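Putative branched-chain amino acid ABC transporter (Rhodospirillum rubrum ATCC 11170, PDB 3HUT) probably binds a branched-chain amino acid or related ligand outside the cytoplasm and delivers it to an ABC transporter. Local coordinates at residues A18-V23 against G78-T83; P107-I112 against Q116-T121; G39-R44 against A291-A296. All coordinates share one frame; numbering follows the deposited sequence.

Contact 1: A18-V23 against G78-T83; sequences AAYGRV and GDFSST
Tyr20 and Phe80 lay their rings one over the other in an offset stack, the planes only 9° from parallel and the centroids 4.3 Å apart. The tight part is the root of the tyrosine. Its CG sits 3.3 Å from Phe80 CE1, its CD2 comes equally close to Phe80 CZ, and its CB lies over the phenylalanine face, 3.8 Å from the ring centroid, as a CH-pi contact. Toward the phenol end the overlap thins: Tyr20 CZ is already 4.1 Å from Phe80 CZ, and the hydroxyl projects past the stack. The pair is partly open to solvent, and no hydrogen bond joins the two segments. With CG anti to the backbone N (chi1 177°), Phe80 carries its ring from the loop across to Tyr20, which, its CG anti to the carbonyl carbon, turns a ring face to meet it. In the type I periplasmic-binding-protein fold to which this family belongs, such loops follow the C-terminal ends of the parallel strands of a lobe; here strand 73-78 leads through Phe80 into helix 82-95, with Ser81 as the N-cap, while Tyr20 rides on the first turn of helix 18-37. Were Tyr20 cut back to an alanine, the face of Phe80 it covers would probably lose its stacking partner and the phenylalanine ring would be freer to turn. At the base of the phenylalanine, Phe80 N donates to the anti lone pair of Asp79 OD1, 3.1 Å away and somewhat bent at 138°. Phe278 meets the tyrosine edge-to-face, while Pro12 and Asn17 touch Phe80.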
loop_
_atom_site.group_PDB
_atom_site.type_symbol
_atom_site.label_atom_id
_atom_site.label_comp_id
_atom_site.label_asym_id
_atom_site.label_seq_id
_atom_site.Cartn_x
_atom_site.Cartn_y
_atom_site.Cartn_z
ATOM N N ALA A 18 5.608 -6.044 16.330
ATOM C CA ALA A 18 4.931 -7.336 16.420
ATOM C C ALA A 18 3.469 -7.303 15.960
ATOM O O ALA A 18 2.976 -8.271 15.384
ATOM C CB ALA A 18 5.013 -7.867 17.856
ATOM N N ALA A 19 2.780 -6.196 16.214
ATOM C CA ALA A 19 1.372 -6.075 15.835
ATOM C C ALA A 19 1.156 -6.275 14.334
ATOM O O ALA A 19 0.119 -6.779 13.897
ATOM C CB ALA A 19 0.825 -4.713 16.275
ATOM N N TYR A 20 2.140 -5.876 13.543
ATOM C CA TYR A 20 2.041 -6.021 12.103
ATOM C C TYR A 20 2.192 -7.484 11.703
ATOM O O TYR A 20 1.530 -7.956 10.779
ATOM C CB TYR A 20 3.103 -5.154 11.436
ATOM C CG TYR A 20 2.913 -3.691 11.752
ATOM C CD1 TYR A 20 1.779 -3.012 11.313
ATOM C CD2 TYR A 20 3.847 -2.991 12.514
ATOM C CE1 TYR A 20 1.578 -1.671 11.620
ATOM C CE2 TYR A 20 3.657 -1.645 12.829
ATOM C CZ TYR A 20 2.518 -0.993 12.378
ATOM O OH TYR A 20 2.320 0.336 12.674
ATOM N N GLY A 21 3.060 -8.201 12.410
ATOM C CA GLY A 21 3.257 -9.607 12.111
ATOM C C GLY A 21 1.998 -10.369 12.461
ATOM O O GLY A 21 1.622 -11.328 11.783
ATOM N N ARG A 22 1.333 -9.935 13.526
ATOM C CA ARG A 22 0.112 -10.593 13.948
ATOM C C ARG A 22 -1.015 -10.467 12.923
ATOM O O ARG A 22 -1.692 -11.454 12.632
ATOM C CB ARG A 22 -0.334 -10.062 15.320
ATOM C CG ARG A 22 0.519 -10.609 16.472
ATOM C CD ARG A 22 -0.111 -10.343 17.840
ATOM N NE ARG A 22 -0.106 -8.929 18.207
ATOM C CZ ARG A 22 0.919 -8.300 18.775
ATOM N NH1 ARG A 22 2.042 -8.957 19.050
ATOM N NH2 ARG A 22 0.816 -7.015 19.088
ATOM N N VAL A 23 -1.211 -9.280 12.355
ATOM C CA VAL A 23 -2.283 -9.120 11.376
ATOM C C VAL A 23 -1.916 -9.803 10.060
ATOM O O VAL A 23 -2.791 -10.176 9.283
ATOM C CB VAL A 23 -2.641 -7.622 11.137
ATOM C CG1 VAL A 23 -3.052 -6.983 12.459
ATOM C CG2 VAL A 23 -1.478 -6.873 10.510
ATOM N N GLY A 78 7.497 -12.240 2.348
ATOM C CA GLY A 78 8.525 -11.595 3.121
ATOM C C GLY A 78 8.669 -10.260 3.765
ATOM O O GLY A 78 9.054 -9.272 3.172
ATOM N N ASP A 79 8.496 -10.304 5.065
ATOM C CA ASP A 79 8.667 -9.162 5.918
ATOM C C ASP A 79 8.082 -7.799 5.737
ATOM O O ASP A 79 7.905 -7.257 4.661
ATOM C CB ASP A 79 10.150 -9.023 6.247
ATOM C CG ASP A 79 10.464 -9.487 7.670
ATOM O OD1 ASP A 79 9.846 -8.922 8.597
ATOM O OD2 ASP A 79 11.306 -10.400 7.877
ATOM N N PHE A 80 7.781 -7.285 6.907
ATOM C CA PHE A 80 7.165 -6.018 7.132
ATOM C C PHE A 80 7.890 -4.755 6.663
ATOM O O PHE A 80 7.380 -4.017 5.821
ATOM C CB PHE A 80 6.901 -5.947 8.617
ATOM C CG PHE A 80 6.334 -4.689 9.027
ATOM C CD1 PHE A 80 5.059 -4.359 8.623
ATOM C CD2 PHE A 80 7.091 -3.780 9.748
ATOM C CE1 PHE A 80 4.532 -3.132 8.918
ATOM C CE2 PHE A 80 6.579 -2.546 10.052
ATOM C CZ PHE A 80 5.294 -2.216 9.635
ATOM N N SER A 81 9.064 -4.491 7.226
ATOM C CA SER A 81 9.807 -3.287 6.866
ATOM C C SER A 81 10.631 -3.439 5.600
ATOM O O SER A 81 11.029 -4.544 5.229
ATOM C CB SER A 81 10.739 -2.870 8.004
ATOM O OG SER A 81 11.795 -3.802 8.150
ATOM N N SER A 82 10.894 -2.315 4.944
ATOM C CA SER A 82 11.697 -2.325 3.734
ATOM C C SER A 82 13.123 -2.737 4.086
ATOM O O SER A 82 13.726 -3.566 3.404
ATOM C CB SER A 82 11.691 -0.936 3.085
ATOM O OG SER A 82 10.455 -0.697 2.429
ATOM N N THR A 83 13.653 -2.168 5.165
ATOM C CA THR A 83 15.017 -2.477 5.596
ATOM C C THR A 83 15.251 -3.966 5.817
ATOM O O THR A 83 16.237 -4.525 5.341
ATOM C CB THR A 83 15.379 -1.744 6.904
ATOM O OG1 THR A 83 15.336 -0.331 6.686
ATOM C CG2 THR A 83 16.780 -2.130 7.358
#

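Contact 2: P107-I112 against Q116-T121; sequences PDYIKI and QFRAIT
The Tyr109 ring carries the CB of Gln116 over one face, 4.1 Å from the ring centroid in a CH-pi contact, while Phe117 O and Arg118 NH2 lie at its edge. The guanidinium of Arg118 in turn receives Tyr109 CD2 over one face, the two planes inclined at 53°; NH2 approaches to 3.7 Å from Tyr109 CB. Gln116 crosses the ring on a slant, its bent chain setting CG 3.5 Å from Tyr109 CE1 and its amide plane steeply inclined to the ring. The phenol reaches past this aliphatic part to the strand backbone, where Tyr109 OH donates to Phe117 O at 2.9 Å, from above the carbonyl plane and 36° out of it. Tyr109 can span the gap because its CG stands anti to the backbone N (chi1 163°), which carries the ring from the loop to the strand. That strand, 116-118, is the outermost on one side of the five-stranded parallel sheet of this lobe, and 107-112, with its type I turn from Tyr109 to Ile112, belongs to the connection from strand 99-101. Ile110 and Ile112 add methyl groups set against oxygens of Gln116: Ile110 CD1 touches Gln116 O at 3.5 Å, and Ile112 CG2 packs against Gln116 OE1 at 3.4 Å, the Ile112 and Gln116 side chains crossing at about a right angle. Polar ends are satisfied elsewhere. Gln116 OE1 is hydrogen-bonded to Ser113 and NE2 to Gln99; Arg118 gives NE to Ala104 O, NH2 to His106 O and NH1 to Glu330 in a salt bridge. Bonds from all three guanidinium nitrogens probably fix the rotation of the group, and the carboxylate of Glu330 is likely to offset its buried charge.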
loop_
_atom_site.group_PDB
_atom_site.type_symbol
_atom_site.label_atom_id
_atom_site.label_comp_id
_atom_site.label_asym_id
_atom_site.label_seq_id
_atom_site.Cartn_x
_atom_site.Cartn_y
_atom_site.Cartn_z
ATOM N N PRO A 107 11.444 2.408 -2.742
ATOM C CA PRO A 107 11.851 2.265 -4.143
ATOM C C PRO A 107 12.982 1.264 -4.379
ATOM O O PRO A 107 12.917 0.461 -5.302
ATOM C CB PRO A 107 12.259 3.683 -4.521
ATOM C CG PRO A 107 11.289 4.516 -3.739
ATOM C CD PRO A 107 11.301 3.828 -2.378
ATOM N N ASP A 108 14.010 1.311 -3.536
ATOM C CA ASP A 108 15.174 0.431 -3.683
ATOM C C ASP A 108 14.958 -1.060 -3.464
ATOM O O ASP A 108 15.747 -1.874 -3.939
ATOM C CB ASP A 108 16.310 0.894 -2.768
ATOM C CG ASP A 108 16.825 2.271 -3.131
ATOM O OD1 ASP A 108 16.489 2.767 -4.226
ATOM O OD2 ASP A 108 17.574 2.854 -2.325
ATOM N N TYR A 109 13.905 -1.428 -2.745
ATOM C CA TYR A 109 13.650 -2.838 -2.496
ATOM C C TYR A 109 13.443 -3.643 -3.785
ATOM O O TYR A 109 13.981 -4.745 -3.938
ATOM C CB TYR A 109 12.424 -2.996 -1.596
ATOM C CG TYR A 109 11.857 -4.391 -1.610
ATOM C CD1 TYR A 109 12.469 -5.425 -0.901
ATOM C CD2 TYR A 109 10.725 -4.687 -2.364
ATOM C CE1 TYR A 109 11.956 -6.727 -0.943
ATOM C CE2 TYR A 109 10.212 -5.979 -2.418
ATOM C CZ TYR A 109 10.831 -6.992 -1.707
ATOM O OH TYR A 109 10.322 -8.268 -1.780
ATOM N N ILE A 110 12.668 -3.089 -4.711
ATOM C CA ILE A 110 12.383 -3.768 -5.974
ATOM C C ILE A 110 13.632 -3.875 -6.867
ATOM O O ILE A 110 13.702 -4.737 -7.746
ATOM C CB ILE A 110 11.248 -3.028 -6.751
ATOM C CG1 ILE A 110 10.549 -3.986 -7.718
ATOM C CG2 ILE A 110 11.811 -1.836 -7.508
ATOM C CD1 ILE A 110 9.613 -4.968 -7.032
ATOM N N LYS A 111 14.620 -3.018 -6.621
ATOM C CA LYS A 111 15.849 -3.007 -7.416
ATOM C C LYS A 111 16.923 -4.010 -6.986
ATOM O O LYS A 111 17.930 -4.174 -7.673
ATOM C CB LYS A 111 16.461 -1.602 -7.410
ATOM C CG LYS A 111 15.665 -0.549 -8.179
ATOM C CD LYS A 111 16.365 0.810 -8.102
ATOM C CE LYS A 111 15.696 1.856 -8.983
ATOM N NZ LYS A 111 14.327 2.224 -8.525
ATOM N N ILE A 112 16.717 -4.672 -5.853
ATOM C CA ILE A 112 17.690 -5.639 -5.352
ATOM C C ILE A 112 18.069 -6.693 -6.386
ATOM O O ILE A 112 19.252 -6.927 -6.637
ATOM C CB ILE A 112 17.162 -6.350 -4.096
ATOM C CG1 ILE A 112 17.076 -5.349 -2.944
ATOM C CG2 ILE A 112 18.070 -7.511 -3.727
ATOM C CD1 ILE A 112 16.248 -5.837 -1.769
ATOM N N GLN A 116 12.641 -10.044 -6.305
ATOM C CA GLN A 116 11.793 -9.312 -5.364
ATOM C C GLN A 116 10.475 -8.821 -5.951
ATOM O O GLN A 116 10.414 -8.370 -7.099
ATOM C CB GLN A 116 12.539 -8.106 -4.785
ATOM C CG GLN A 116 13.450 -8.425 -3.605
ATOM C CD GLN A 116 14.596 -9.334 -3.983
ATOM O OE1 GLN A 116 15.331 -9.060 -4.935
ATOM N NE2 GLN A 116 14.765 -10.418 -3.232
ATOM N N PHE A 117 9.423 -8.909 -5.141
ATOM C CA PHE A 117 8.089 -8.465 -5.534
ATOM C C PHE A 117 7.446 -7.836 -4.302
ATOM O O PHE A 117 7.799 -8.177 -3.175
ATOM C CB PHE A 117 7.245 -9.655 -6.007
ATOM C CG PHE A 117 7.817 -10.364 -7.201
ATOM C CD1 PHE A 117 7.550 -9.915 -8.491
ATOM C CD2 PHE A 117 8.658 -11.460 -7.032
ATOM C CE1 PHE A 117 8.114 -10.555 -9.596
ATOM C CE2 PHE A 117 9.225 -12.102 -8.131
ATOM C CZ PHE A 117 8.953 -11.648 -9.410
ATOM N N ARG A 118 6.514 -6.917 -4.522
ATOM C CA ARG A 118 5.818 -6.245 -3.424
ATOM C C ARG A 118 4.327 -6.179 -3.725
ATOM O O ARG A 118 3.922 -5.982 -4.875
ATOM C CB ARG A 118 6.364 -4.823 -3.234
ATOM C CG ARG A 118 6.472 -4.030 -4.526
ATOM C CD ARG A 118 6.446 -2.525 -4.295
ATOM N NE ARG A 118 7.484 -2.107 -3.372
ATOM C CZ ARG A 118 8.562 -1.407 -3.708
ATOM N NH1 ARG A 118 8.761 -1.027 -4.959
ATOM N NH2 ARG A 118 9.449 -1.104 -2.780
ATOM N N ALA A 119 3.509 -6.345 -2.690
ATOM C CA ALA A 119 2.064 -6.302 -2.856
ATOM C C ALA A 119 1.566 -4.864 -2.779
ATOM O O ALA A 119 0.504 -4.537 -3.304
ATOM C CB ALA A 119 1.391 -7.146 -1.784
ATOM N N ILE A 120 2.352 -4.009 -2.133
ATOM C CA ILE A 120 2.009 -2.601 -1.964
ATOM C C ILE A 120 2.666 -1.791 -3.085
ATOM O O ILE A 120 3.503 -2.314 -3.817
ATOM C CB ILE A 120 2.518 -2.101 -0.592
ATOM C CG1 ILE A 120 1.881 -0.760 -0.227
ATOM C CG2 ILE A 120 4.032 -1.966 -0.632
ATOM C CD1 ILE A 120 2.119 -0.369 1.232
ATOM N N THR A 121 2.276 -0.528 -3.239
ATOM C CA THR A 121 2.877 0.327 -4.269
ATOM C C THR A 121 3.852 1.253 -3.563
ATOM O O THR A 121 3.823 1.361 -2.339
ATOM C CB THR A 121 1.827 1.213 -4.984
ATOM O OG1 THR A 121 1.256 2.126 -4.040
ATOM C CG2 THR A 121 0.714 0.365 -5.587
#

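Contact 3: G39-R44 against A291-A296; sequences GGVGGR and AAVGRA
Val41 puts its CG2 methyl against CG1 of Val293, 3.7 Å away, the two side chains crossing at about a right angle. The valine sits at the first position of a type I' beta turn, Val41 to Arg44, within the glycine-rich loop between helix 18-37 and strand 46-52 of this Rossmann-like alpha/beta lobe; its partner belongs to helix 277-296, far along the chain. Gly39 ends the earlier helix with a Schellman motif, and the turn is closed by paired backbone bonds, Val41 N to Arg44 O at 2.8 Å and Arg44 N to Val41 O at 2.9 Å. Gly42 and Gly43 occupy its corners with positive phi, a backbone shape that glycine adopts readily. The contact is small and rests on van der Waals packing, with no hydrogen bond between the two segments. Leu5 of strand 5-11 touches both valines, and Pro298 also packs on Val41, which places the contact where loop, helix and strand converge. Val41 holds CG1 anti to its backbone nitrogen (chi1 -178°), the position from which this methyl reaches the helix backbone, while CG2 faces the other valine. On the helix backbone, Gly294 CA lies 4.2 Å from Val41 CG1, and the same methyl is 3.9 Å from Val293 O.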
loop_
_atom_site.group_PDB
_atom_site.type_symbol
_atom_site.label_atom_id
_atom_site.label_comp_id
_atom_site.label_asym_id
_atom_site.label_seq_id
_atom_site.Cartn_x
_atom_site.Cartn_y
_atom_site.Cartn_z
ATOM N N GLY A 39 -9.219 -26.532 -3.148
ATOM C CA GLY A 39 -8.558 -27.624 -3.840
ATOM C C GLY A 39 -7.050 -27.498 -3.934
ATOM O O GLY A 39 -6.403 -28.297 -4.615
ATOM N N GLY A 40 -6.488 -26.505 -3.252
ATOM C CA GLY A 40 -5.050 -26.305 -3.284
ATOM C C GLY A 40 -4.520 -26.175 -4.700
ATOM O O GLY A 40 -5.130 -25.520 -5.547
ATOM N N VAL A 41 -3.372 -26.795 -4.953
ATOM C CA VAL A 41 -2.750 -26.766 -6.270
ATOM C C VAL A 41 -3.001 -28.118 -6.920
ATOM O O VAL A 41 -2.256 -29.075 -6.698
ATOM C CB VAL A 41 -1.230 -26.534 -6.169
ATOM C CG1 VAL A 41 -0.616 -26.471 -7.559
ATOM C CG2 VAL A 41 -0.952 -25.249 -5.407
ATOM N N GLY A 42 -4.064 -28.193 -7.713
ATOM C CA GLY A 42 -4.402 -29.442 -8.368
ATOM C C GLY A 42 -4.599 -30.552 -7.353
ATOM O O GLY A 42 -4.244 -31.703 -7.600
ATOM N N GLY A 43 -5.162 -30.206 -6.199
ATOM C CA GLY A 43 -5.393 -31.203 -5.168
ATOM C C GLY A 43 -4.298 -31.277 -4.120
ATOM O O GLY A 43 -4.478 -31.899 -3.075
ATOM N N ARG A 44 -3.158 -30.647 -4.391
ATOM C CA ARG A 44 -2.047 -30.655 -3.448
ATOM C C ARG A 44 -2.124 -29.413 -2.563
ATOM O O ARG A 44 -2.052 -28.288 -3.054
ATOM C CB ARG A 44 -0.716 -30.669 -4.201
ATOM C CG ARG A 44 0.488 -30.948 -3.312
ATOM C CD ARG A 44 1.784 -30.965 -4.114
ATOM N NE ARG A 44 2.924 -31.287 -3.263
ATOM C CZ ARG A 44 4.168 -31.454 -3.698
ATOM N NH1 ARG A 44 4.447 -31.329 -4.990
ATOM N NH2 ARG A 44 5.131 -31.761 -2.840
ATOM N N ALA A 291 -1.863 -17.880 -6.033
ATOM C CA ALA A 291 -2.340 -17.939 -7.409
ATOM C C ALA A 291 -1.161 -18.286 -8.320
ATOM O O ALA A 291 -1.297 -19.077 -9.250
ATOM C CB ALA A 291 -2.952 -16.602 -7.820
ATOM N N ALA A 292 -0.003 -17.697 -8.040
ATOM C CA ALA A 292 1.195 -17.958 -8.837
ATOM C C ALA A 292 1.599 -19.430 -8.701
ATOM O O ALA A 292 1.963 -20.080 -9.686
ATOM C CB ALA A 292 2.332 -17.051 -8.376
ATOM N N VAL A 293 1.540 -19.955 -7.480
ATOM C CA VAL A 293 1.878 -21.357 -7.253
ATOM C C VAL A 293 0.869 -22.206 -8.030
ATOM O O VAL A 293 1.226 -23.208 -8.652
ATOM C CB VAL A 293 1.805 -21.733 -5.746
ATOM C CG1 VAL A 293 2.120 -23.214 -5.565
ATOM C CG2 VAL A 293 2.795 -20.890 -4.940
ATOM N N GLY A 294 -0.393 -21.792 -7.991
ATOM C CA GLY A 294 -1.432 -22.509 -8.706
ATOM C C GLY A 294 -1.115 -22.627 -10.187
ATOM O O GLY A 294 -1.307 -23.684 -10.793
ATOM N N ARG A 295 -0.635 -21.541 -10.784
ATOM C CA ARG A 295 -0.294 -21.566 -12.199
ATOM C C ARG A 295 0.966 -22.387 -12.443
ATOM O O ARG A 295 1.084 -23.063 -13.462
ATOM C CB ARG A 295 -0.109 -20.143 -12.736
ATOM C CG ARG A 295 -1.400 -19.334 -12.773
ATOM C CD ARG A 295 -1.225 -18.066 -13.589
ATOM N NE ARG A 295 -0.288 -17.128 -12.984
ATOM C CZ ARG A 295 -0.598 -16.283 -12.004
ATOM N NH1 ARG A 295 -1.832 -16.253 -11.505
ATOM N NH2 ARG A 295 0.323 -15.452 -11.534
ATOM N N ALA A 296 1.906 -22.336 -11.504
ATOM C CA ALA A 296 3.144 -23.096 -11.636
ATOM C C ALA A 296 2.858 -24.594 -11.520
ATOM O O ALA A 296 3.563 -25.413 -12.109
ATOM C CB ALA A 296 4.146 -22.664 -10.568
#

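The three contacts belong to one lobe, yet none touches another. Contacts 1 and 2 lie nearest each other, with centres about 15 Å apart and closest atoms about 5 Å apart; His106 connects their surroundings, its backbone N bonded to Ser82 OG and its O to Arg118 NH2. Contact 3 is remote, its centre about 26 Å from that of contact 1 and 24 Å from that of contact 2. Helix 18-37 nevertheless begins in contact 1 and runs into the loop of contact 3. In relatives the ligand sits in the cleft between lobes, and the loop carrying contact 1 probably lies nearer it than does the peripheral contact 3.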